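Malic enzyme (Entamoeba histolytica, PDB 3NV9) activates metronidazole and, as a malic enzyme, catalyses the oxidative decarboxylation of malate to pyruvate with a nicotinamide cofactor. Local coordinates at the interface of chains A and B. Sequence-based numbering; all coordinates share one arbitrary frame. Chains: chain A/B, Malic enzyme.

The interface of chains A and B. Residues chain A 48-49, 88, 92, 131-133; chain B 47, 49, 92, 133.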
loop_
_atom_site.group_PDB
_atom_site.type_symbol
_atom_site.label_atom_id
_atom_site.label_comp_id
_atom_site.label_asym_id
_atom_site.label_seq_id
_atom_site.Cartn_x
_atom_site.Cartn_y
_atom_site.Cartn_z
ATOM N N GLN A 48 5.458 -1.325 -7.511
ATOM C CA GLN A 48 4.170 -1.554 -8.086
ATOM C C GLN A 48 3.487 -2.677 -7.335
ATOM O O GLN A 48 4.074 -3.363 -6.531
ATOM C CB GLN A 48 4.322 -1.901 -9.561
ATOM C CG GLN A 48 5.168 -3.162 -9.810
ATOM C CD GLN A 48 5.077 -3.693 -11.251
ATOM O OE1 GLN A 48 4.081 -3.498 -11.965
ATOM N NE2 GLN A 48 6.161 -4.316 -11.692
ATOM N N ILE A 49 2.213 -2.865 -7.589
ATOM C CA ILE A 49 1.528 -3.984 -7.007
ATOM C C ILE A 49 1.505 -5.110 -8.039
ATOM O O ILE A 49 1.539 -4.865 -9.221
ATOM C CB ILE A 49 0.118 -3.561 -6.533
ATOM C CG1 ILE A 49 0.159 -3.045 -5.091
ATOM C CG2 ILE A 49 -0.822 -4.756 -6.512
ATOM C CD1 ILE A 49 1.010 -1.847 -4.852
ATOM N N LEU A 88 -2.549 -10.506 2.663
ATOM C CA LEU A 88 -1.103 -10.065 2.676
ATOM C C LEU A 88 -0.658 -9.526 4.003
ATOM O O LEU A 88 0.563 -9.500 4.318
ATOM C CB LEU A 88 -0.866 -8.967 1.601
ATOM C CG LEU A 88 -1.263 -7.506 1.945
ATOM C CD1 LEU A 88 -0.624 -6.499 1.025
ATOM C CD2 LEU A 88 -2.765 -7.232 1.944
ATOM N N PHE A 92 2.996 -7.582 5.482
ATOM C CA PHE A 92 2.712 -6.202 4.953
ATOM C C PHE A 92 3.205 -5.165 5.945
ATOM O O PHE A 92 2.762 -5.145 7.126
ATOM C CB PHE A 92 1.188 -6.004 4.681
ATOM C CG PHE A 92 0.829 -4.883 3.698
ATOM C CD1 PHE A 92 1.721 -4.474 2.673
ATOM C CD2 PHE A 92 -0.451 -4.309 3.733
ATOM C CE1 PHE A 92 1.352 -3.467 1.728
ATOM C CE2 PHE A 92 -0.843 -3.302 2.809
ATOM C CZ PHE A 92 0.068 -2.866 1.808
ATOM N N ASP A 131 6.583 -7.254 1.865
ATOM C CA ASP A 131 5.704 -6.338 1.043
ATOM C C ASP A 131 5.464 -5.029 1.803
ATOM O O ASP A 131 5.070 -5.058 2.931
ATOM C CB ASP A 131 4.403 -7.021 0.660
ATOM C CG ASP A 131 4.654 -8.226 -0.245
ATOM O OD1 ASP A 131 5.208 -8.042 -1.347
ATOM O OD2 ASP A 131 4.317 -9.358 0.149
ATOM N N ALA A 132 5.758 -3.880 1.224
ATOM C CA ALA A 132 5.713 -2.639 2.002
ATOM C C ALA A 132 5.297 -1.496 1.076
ATOM O O ALA A 132 5.569 -1.545 -0.125
ATOM C CB ALA A 132 7.003 -2.380 2.611
ATOM N N VAL A 133 4.561 -0.520 1.609
ATOM C CA VAL A 133 4.220 0.617 0.824
ATOM C C VAL A 133 4.477 1.933 1.588
ATOM O O VAL A 133 4.384 1.989 2.794
ATOM C CB VAL A 133 2.785 0.570 0.263
ATOM C CG1 VAL A 133 2.679 -0.462 -0.855
ATOM C CG2 VAL A 133 1.762 0.405 1.334
ATOM N N ILE B 47 -2.252 -10.169 -3.354
ATOM C CA ILE B 47 -1.304 -9.236 -3.991
ATOM C C ILE B 47 0.085 -9.148 -3.306
ATOM O O ILE B 47 0.283 -9.661 -2.235
ATOM C CB ILE B 47 -1.879 -7.823 -4.118
ATOM C CG1 ILE B 47 -1.934 -7.087 -2.737
ATOM C CG2 ILE B 47 -3.120 -7.882 -4.881
ATOM C CD1 ILE B 47 -2.658 -5.671 -2.783
ATOM N N ILE B 49 3.989 -6.512 -3.378
ATOM C CA ILE B 49 4.625 -5.362 -3.977
ATOM C C ILE B 49 5.832 -5.853 -4.811
ATOM O O ILE B 49 6.509 -6.800 -4.406
ATOM C CB ILE B 49 5.120 -4.416 -2.881
ATOM C CG1 ILE B 49 4.040 -3.407 -2.506
ATOM C CG2 ILE B 49 6.227 -3.597 -3.429
ATOM C CD1 ILE B 49 2.932 -3.962 -1.729
ATOM N N PHE B 92 -1.608 5.214 -7.977
ATOM C CA PHE B 92 -1.758 4.540 -6.677
ATOM C C PHE B 92 -3.101 4.954 -6.096
ATOM O O PHE B 92 -3.352 6.145 -5.844
ATOM C CB PHE B 92 -0.641 4.996 -5.758
ATOM C CG PHE B 92 -0.331 4.070 -4.616
ATOM C CD1 PHE B 92 -0.547 2.695 -4.694
ATOM C CD2 PHE B 92 0.249 4.578 -3.467
ATOM C CE1 PHE B 92 -0.219 1.861 -3.616
ATOM C CE2 PHE B 92 0.581 3.741 -2.359
ATOM C CZ PHE B 92 0.340 2.379 -2.446
ATOM N N VAL B 133 -3.669 -0.708 -2.884
ATOM C CA VAL B 133 -3.649 -1.522 -1.685
ATOM C C VAL B 133 -4.914 -1.345 -0.807
ATOM O O VAL B 133 -5.625 -0.324 -0.915
ATOM C CB VAL B 133 -2.370 -1.247 -0.883
ATOM C CG1 VAL B 133 -1.123 -1.738 -1.663
ATOM C CG2 VAL B 133 -2.258 0.234 -0.530
HETATM O O HOH W 1 1.723 -10.144 0.340
#
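B:Ile49 pushes its side chain into chain A, between A:Val133, A:Phe92 and the backbone of A:Ala132. Its CB lies near two oxygens, A:Asp131 OD1 and the carbonyl A:Gln48 O. CG2, anti to the backbone N, lies off the oxygen end of that carbonyl and near A:Ala132 O. CG1 stands anti to the carbonyl carbon (chi1 -90°). From there B:Ile49 CG1 passes 3.4 Å from A:Ala132 O and rests on the methyl A:Val133 CG1. At the tip, B:Ile49 CD1 ends 3.6 Å from A:Val133 CG1. B:Ile49 CD1 is also 3.8 Å from A:Phe92 CE1. The side chains of B:Ile49 and A:Val133 meet at about a right angle.

The backbone of B:Ile49 is held as well. B:Ile49 N donates a hydrogen bond of 2.8 Å to the carboxylate oxygen A:Asp131 OD1. The bond is fairly straight at the hydrogen (160°), but the N comes from above the carboxylate plane. The other oxygen, A:Asp131 OD2, binds a water that also reaches B:Ile47 O. One carboxylate thus serves two backbone groups of the B strand.

A:Phe92 turns its ring end to B:Val133, with A:Phe92 CZ 3.8 Å from B:Val133 CG1. A:Leu88 CD1 covers one face of this ring, 3.3 Å above its centre, and also touches B:Ile47 CG1. The methyls A:Val133 CG1 and B:Val133 CG1 face each other at 4.1 Å. By the two-fold symmetry each contact has its twin with the chains exchanged; A:Ile49 CD1, for example, meets B:Val133 CG1 and B:Phe92 CE1.

The site belongs to the two-fold interface of the deeply entangled dimer. Strands 47-51 of the two chains pair antiparallel at A:Ile49 and B:Ile49. Strands 92-97 and 131-136 and the 3-10 helix 88-91 supply side chains packed beside them.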